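PDB 4Z0V: 2',5'-phosphodiesterase 12 from Homo sapiens, which belongs to the endonuclease/exonuclease/phosphatase family, with a DNase I-like domain that follows an N-terminal E-set-like domain and a magnesium ion bound in the model. Local coordinates for residues A[323-328]-A[392-397]; A[108-113]-A[163-168]. All blocks are in the same frame, centred on the assembly; numbering follows the deposited sequence.

Contact 1. Residues A[323-328]-A[392-397]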
loop_
_atom_site.group_PDB
_atom_site.type_symbol
_atom_site.label_atom_id
_atom_site.label_comp_id
_atom_site.label_asym_id
_atom_site.label_seq_id
_atom_site.Cartn_x
_atom_site.Cartn_y
_atom_site.Cartn_z
ATOM N N ILE A 323 -7.964 -11.600 -4.732
ATOM C CA ILE A 323 -8.107 -10.161 -4.510
ATOM C C ILE A 323 -7.005 -9.576 -5.358
ATOM O O ILE A 323 -5.862 -10.016 -5.226
ATOM C CB ILE A 323 -8.022 -9.687 -3.033
ATOM C CG1 ILE A 323 -9.201 -10.211 -2.201
ATOM C CG2 ILE A 323 -7.961 -8.133 -2.962
ATOM C CD1 ILE A 323 -8.954 -10.093 -0.694
ATOM N N PHE A 324 -7.322 -8.642 -6.242
ATOM C CA PHE A 324 -6.294 -8.024 -7.082
ATOM C C PHE A 324 -6.362 -6.503 -6.935
ATOM O O PHE A 324 -7.254 -5.835 -7.478
ATOM C CB PHE A 324 -6.465 -8.472 -8.552
ATOM C CG PHE A 324 -5.383 -8.131 -9.556
ATOM C CD1 PHE A 324 -4.236 -7.431 -9.173
ATOM C CD2 PHE A 324 -5.499 -8.521 -10.884
ATOM C CE1 PHE A 324 -3.219 -7.153 -10.101
ATOM C CE2 PHE A 324 -4.485 -8.233 -11.813
ATOM C CZ PHE A 324 -3.356 -7.541 -11.417
ATOM N N CYS A 325 -5.421 -5.966 -6.160
ATOM C CA CYS A 325 -5.289 -4.534 -5.901
ATOM C C CYS A 325 -4.318 -3.926 -6.872
ATOM O O CYS A 325 -3.424 -4.609 -7.358
ATOM C CB CYS A 325 -4.783 -4.318 -4.474
ATOM S SG CYS A 325 -5.931 -4.841 -3.183
ATOM N N GLY A 326 -4.357 -2.613 -7.000
ATOM C CA GLY A 326 -3.300 -1.976 -7.769
ATOM C C GLY A 326 -3.581 -0.592 -8.265
ATOM O O GLY A 326 -4.705 -0.097 -8.168
ATOM N N ASP A 327 -2.513 0.062 -8.710
ATOM C CA ASP A 327 -2.645 1.309 -9.452
ATOM C C ASP A 327 -2.551 0.843 -10.895
ATOM O O ASP A 327 -1.476 0.464 -11.361
ATOM C CB ASP A 327 -1.572 2.299 -9.046
ATOM C CG ASP A 327 -1.598 3.561 -9.875
ATOM O OD1 ASP A 327 -2.340 3.597 -10.896
ATOM O OD2 ASP A 327 -0.856 4.499 -9.533
ATOM N N PHE A 328 -3.693 0.731 -11.554
ATOM C CA PHE A 328 -3.735 0.179 -12.896
ATOM C C PHE A 328 -3.521 1.237 -13.967
ATOM O O PHE A 328 -3.476 0.885 -15.140
ATOM C CB PHE A 328 -5.075 -0.534 -13.109
ATOM C CG PHE A 328 -5.213 -1.729 -12.196
ATOM C CD1 PHE A 328 -5.747 -1.590 -10.918
ATOM C CD2 PHE A 328 -4.766 -2.986 -12.593
ATOM C CE1 PHE A 328 -5.861 -2.704 -10.064
ATOM C CE2 PHE A 328 -4.829 -4.078 -11.710
ATOM C CZ PHE A 328 -5.383 -3.923 -10.461
ATOM N N ASP A 392 -7.099 3.555 -9.694
ATOM C CA ASP A 392 -6.874 2.493 -8.687
ATOM C C ASP A 392 -8.089 1.651 -8.471
ATOM O O ASP A 392 -9.212 2.171 -8.461
ATOM C CB ASP A 392 -6.478 3.128 -7.339
ATOM C CG ASP A 392 -5.266 4.029 -7.464
ATOM O OD1 ASP A 392 -4.134 3.502 -7.438
ATOM O OD2 ASP A 392 -5.448 5.253 -7.698
ATOM N N TYR A 393 -7.883 0.337 -8.269
ATOM C CA TYR A 393 -9.014 -0.562 -8.035
ATOM C C TYR A 393 -8.682 -1.660 -7.054
ATOM O O TYR A 393 -7.520 -2.051 -6.929
ATOM C CB TYR A 393 -9.470 -1.222 -9.346
ATOM C CG TYR A 393 -9.802 -0.246 -10.458
ATOM C CD1 TYR A 393 -11.072 0.314 -10.565
ATOM C CD2 TYR A 393 -8.842 0.121 -11.396
ATOM C CE1 TYR A 393 -11.367 1.254 -11.557
ATOM C CE2 TYR A 393 -9.117 1.070 -12.382
ATOM C CZ TYR A 393 -10.390 1.616 -12.470
ATOM O OH TYR A 393 -10.652 2.562 -13.434
ATOM N N ILE A 394 -9.712 -2.175 -6.371
ATOM C CA ILE A 394 -9.610 -3.397 -5.574
ATOM C C ILE A 394 -10.514 -4.370 -6.322
ATOM O O ILE A 394 -11.726 -4.235 -6.212
ATOM C CB ILE A 394 -9.991 -3.241 -4.091
ATOM C CG1 ILE A 394 -8.997 -2.285 -3.361
ATOM C CG2 ILE A 394 -10.034 -4.631 -3.395
ATOM C CD1 ILE A 394 -9.541 -1.765 -1.976
ATOM N N PHE A 395 -9.957 -5.251 -7.133
ATOM C CA PHE A 395 -10.782 -6.200 -7.893
ATOM C C PHE A 395 -10.990 -7.443 -7.062
ATOM O O PHE A 395 -10.014 -8.024 -6.550
ATOM C CB PHE A 395 -10.150 -6.547 -9.234
ATOM C CG PHE A 395 -10.147 -5.416 -10.239
ATOM C CD1 PHE A 395 -11.343 -4.902 -10.742
ATOM C CD2 PHE A 395 -8.950 -4.910 -10.733
ATOM C CE1 PHE A 395 -11.335 -3.851 -11.667
ATOM C CE2 PHE A 395 -8.947 -3.887 -11.693
ATOM C CZ PHE A 395 -10.139 -3.379 -12.165
ATOM N N ILE A 396 -12.268 -7.861 -6.913
ATOM C CA ILE A 396 -12.553 -9.025 -6.061
ATOM C C ILE A 396 -13.194 -10.147 -6.837
ATOM O O ILE A 396 -13.983 -9.912 -7.736
ATOM C CB ILE A 396 -13.409 -8.670 -4.832
ATOM C CG1 ILE A 396 -14.825 -8.168 -5.237
ATOM C CG2 ILE A 396 -12.680 -7.651 -3.920
ATOM C CD1 ILE A 396 -15.840 -8.143 -4.134
ATOM N N ASP A 397 -12.838 -11.365 -6.473
ATOM C CA ASP A 397 -13.390 -12.588 -7.050
ATOM C C ASP A 397 -14.825 -12.768 -6.568
ATOM O O ASP A 397 -15.049 -13.129 -5.408
ATOM C CB ASP A 397 -12.523 -13.766 -6.581
ATOM C CG ASP A 397 -12.859 -15.107 -7.177
ATOM O OD1 ASP A 397 -13.910 -15.213 -7.866
ATOM O OD2 ASP A 397 -12.069 -16.051 -6.973
#
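Phe-324 and Phe-395 form one of the two hydrogen-bonded pairs of this antiparallel ladder, Gly-326 and Tyr-393 the other. Phe-324 N reaches Phe-395 O at 2.8 Å, nearly straight (174° at the hydrogen); Phe-395 N reaches Phe-324 O from above the carbonyl plane. Tyr-393 N donates to Gly-326 O at 3.2 Å, but the return bond to Tyr-393 O is weak (132°), as is one from Gly-326 N to Ser-130 OG. The Phe-328 ring, just past the strand end, forms an aromatic cluster with Tyr-393 and Phe-395. Phe-395 CG, anti to the carbonyl carbon, sets that ring's edge against the Phe-328 face, CE2 3.7 Å from Phe-328 CE1, planes at 65°. On the other face the like charges Asp-327 OD1 and Asp-392 OD1 stand 3.9 Å apart. Their carboxylates find partners beyond the ladder: Asp-327 in Asn-132 ND2 (to OD2) and Asn-329 N (to OD1), Asp-392 OD2 in Thr-381 OG1 and His-430 ND1. In this sheet of the DNase I-like fold, strand 322-327 lies between strands 387-397 (antiparallel) and 280-287 (parallel), with helix 295-316 against Phe-324 and Phe-328, and strand 433-439 of the other sheet against Ile-323 and Ile-394.

Contact 2. Residues A[108-113]-A[163-168]; sequences CTFDHR and QNLIQK
The beta-alpha-beta crossover that joins parallel neighbours 125-132 and 177-184 of the DNase I-like domain includes helix 159-172, whose Leu-165 and Lys-168 receive Cys-108 and Phe-110, from a loop and the short, weakly bonded helical turn that follows it. The turn is closed by Asp-111 N to Cys-108 O (3.0 Å) and by the Asp-111 carboxylate, whose OD2 accepts Cys-108 N at 2.9 Å; the donor stands 61° out of the carboxylate plane. Phe-110 holds its CG between the backbone N and the carbonyl carbon (chi1 49°), a crowded position that turns the ring toward the long helix, with Cys-108 CB over one ring face. The ring tip then straddles two helix residues: CZ approaches Leu-165 O at 3.5 Å, and CE1 meets CG of Lys-168 at 3.9 Å, that side chain crossing the phenyl group at about a right angle. Beside it, Cys-108 SG rests 4.0 Å from Leu-165 CG. Lys-168 is fully extended, which carries its amino group past the aromatic ring to Gly-22 O and into a cation-pi contact with Phe-23, both in the N-terminal part of the chain. Asp-111 OD1 and Lys-168 NZ, 4.4 Å apart, are beyond a salt bridge; a single water spans them, donating to Asp-111 OD1 at 2.7 Å and accepting from Lys-168 NZ at 2.8 Å.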
loop_
_atom_site.group_PDB
_atom_site.type_symbol
_atom_site.label_atom_id
_atom_site.label_comp_id
_atom_site.label_asym_id
_atom_site.label_seq_id
_atom_site.Cartn_x
_atom_site.Cartn_y
_atom_site.Cartn_z
ATOM N N CYS A 108 -6.955 16.013 8.525
ATOM C CA CYS A 108 -6.431 15.160 7.445
ATOM C C CYS A 108 -7.627 14.592 6.775
ATOM O O CYS A 108 -8.603 14.330 7.464
ATOM C CB CYS A 108 -5.501 14.062 7.943
ATOM S SG CYS A 108 -3.912 14.670 8.550
ATOM N N THR A 109 -7.529 14.304 5.471
ATOM C CA THR A 109 -8.658 13.761 4.698
ATOM C C THR A 109 -9.127 12.410 5.235
ATOM O O THR A 109 -10.289 12.050 5.061
ATOM C CB THR A 109 -8.279 13.639 3.234
ATOM O OG1 THR A 109 -7.269 12.638 3.122
ATOM C CG2 THR A 109 -7.817 14.965 2.635
ATOM N N PHE A 110 -8.210 11.637 5.845
ATOM C CA PHE A 110 -8.576 10.325 6.348
ATOM C C PHE A 110 -9.248 10.379 7.729
ATOM O O PHE A 110 -9.695 9.330 8.200
ATOM C CB PHE A 110 -7.323 9.422 6.369
ATOM C CG PHE A 110 -6.100 10.031 7.026
ATOM C CD1 PHE A 110 -6.012 10.132 8.412
ATOM C CD2 PHE A 110 -5.038 10.504 6.256
ATOM C CE1 PHE A 110 -4.863 10.653 9.017
ATOM C CE2 PHE A 110 -3.885 11.024 6.861
ATOM C CZ PHE A 110 -3.808 11.092 8.230
ATOM N N ASP A 111 -9.303 11.564 8.414
ATOM C CA ASP A 111 -9.937 11.647 9.749
ATOM C C ASP A 111 -11.400 11.169 9.732
ATOM O O ASP A 111 -11.780 10.340 10.555
ATOM C CB ASP A 111 -9.868 13.053 10.336
ATOM C CG ASP A 111 -8.475 13.559 10.637
ATOM O OD1 ASP A 111 -7.550 12.724 10.768
ATOM O OD2 ASP A 111 -8.310 14.787 10.747
ATOM N N HIS A 112 -12.198 11.661 8.770
ATOM C CA HIS A 112 -13.595 11.250 8.652
ATOM C C HIS A 112 -13.680 9.776 8.218
ATOM O O HIS A 112 -14.552 9.058 8.663
ATOM C CB HIS A 112 -14.326 12.143 7.637
ATOM C CG HIS A 112 -15.761 11.755 7.479
ATOM N ND1 HIS A 112 -16.687 11.992 8.487
ATOM C CD2 HIS A 112 -16.375 11.099 6.464
ATOM C CE1 HIS A 112 -17.839 11.512 8.036
ATOM N NE2 HIS A 112 -17.698 10.948 6.835
ATOM N N ARG A 113 -12.738 9.326 7.375
ATOM C CA ARG A 113 -12.719 7.950 6.864
ATOM C C ARG A 113 -12.515 6.955 7.994
ATOM O O ARG A 113 -13.115 5.891 7.971
ATOM C CB ARG A 113 -11.597 7.817 5.818
ATOM C CG ARG A 113 -11.777 8.788 4.655
ATOM C CD ARG A 113 -10.811 8.454 3.530
ATOM N NE ARG A 113 -11.327 7.371 2.693
ATOM C CZ ARG A 113 -10.625 6.757 1.752
ATOM N NH1 ARG A 113 -9.352 7.078 1.549
ATOM N NH2 ARG A 113 -11.193 5.830 0.993
ATOM N N GLN A 163 5.263 10.516 5.741
ATOM C CA GLN A 163 5.264 9.217 6.434
ATOM C C GLN A 163 4.501 9.285 7.710
ATOM O O GLN A 163 3.800 8.323 8.034
ATOM C CB GLN A 163 6.673 8.671 6.697
ATOM C CG GLN A 163 7.345 8.168 5.435
ATOM C CD GLN A 163 6.470 7.306 4.557
ATOM O OE1 GLN A 163 6.265 7.603 3.375
ATOM N NE2 GLN A 163 5.950 6.214 5.096
ATOM N N ASN A 164 4.587 10.407 8.442
ATOM C CA ASN A 164 3.785 10.494 9.666
ATOM C C ASN A 164 2.283 10.354 9.358
ATOM O O ASN A 164 1.566 9.590 10.018
ATOM C CB ASN A 164 4.061 11.797 10.380
ATOM C CG ASN A 164 4.661 11.595 11.737
ATOM O OD1 ASN A 164 4.032 11.868 12.755
ATOM N ND2 ASN A 164 5.877 11.086 11.784
ATOM N N LEU A 165 1.831 11.056 8.312
ATOM C CA LEU A 165 0.430 10.994 7.912
ATOM C C LEU A 165 0.056 9.619 7.414
ATOM O O LEU A 165 -1.006 9.128 7.776
ATOM C CB LEU A 165 0.143 12.043 6.823
ATOM C CG LEU A 165 -0.285 13.425 7.308
ATOM C CD1 LEU A 165 0.799 14.078 8.162
ATOM C CD2 LEU A 165 -0.582 14.323 6.113
ATOM N N ILE A 166 0.931 8.981 6.625
ATOM C CA ILE A 166 0.671 7.642 6.045
ATOM C C ILE A 166 0.608 6.613 7.175
ATOM O O ILE A 166 -0.245 5.740 7.164
ATOM C CB ILE A 166 1.742 7.281 4.976
ATOM C CG1 ILE A 166 1.505 8.096 3.665
ATOM C CG2 ILE A 166 1.749 5.760 4.662
ATOM C CD1 ILE A 166 2.790 8.250 2.760
ATOM N N GLN A 167 1.467 6.750 8.178
ATOM C CA GLN A 167 1.428 5.847 9.317
ATOM C C GLN A 167 0.116 5.999 10.068
ATOM O O GLN A 167 -0.539 4.997 10.357
ATOM C CB GLN A 167 2.615 6.116 10.261
ATOM C CG GLN A 167 3.948 5.568 9.716
ATOM C CD GLN A 167 5.068 5.865 10.715
ATOM O OE1 GLN A 167 5.019 6.833 11.463
ATOM N NE2 GLN A 167 6.094 5.035 10.767
ATOM N N LYS A 168 -0.305 7.246 10.323
ATOM C CA LYS A 168 -1.567 7.482 11.023
ATOM C C LYS A 168 -2.747 6.953 10.179
ATOM O O LYS A 168 -3.633 6.284 10.689
ATOM C CB LYS A 168 -1.748 8.975 11.333
ATOM C CG LYS A 168 -3.033 9.204 12.164
ATOM C CD LYS A 168 -3.236 10.627 12.620
ATOM C CE LYS A 168 -4.499 10.738 13.470
ATOM N NZ LYS A 168 -4.628 12.139 13.982
HETATM O O HOH W 1 -5.192 13.633 11.715
#

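The two contacts lie in series along the chain, with centres 21 Å apart and nearest atoms about 8 Å apart, without touching. They relate to different sheets of the DNase I-like fold: contact 1 is a strand pair within one, contact 2 packs on the crossover helix between strands 125-132 and 177-184 of the other. Chain residues 425-432 connect them indirectly. Thr-109 of contact 2 bonds to Ser-425 and His-426, and Arg-113 to Ala-432 O, while His-430, between these points, bonds to Asp-392 and touches Asp-327 in contact 1. The magnesium ion lies about 5 Å from the side chain of Asp-327, which places the 327/392 end of contact 1 beside the metal site.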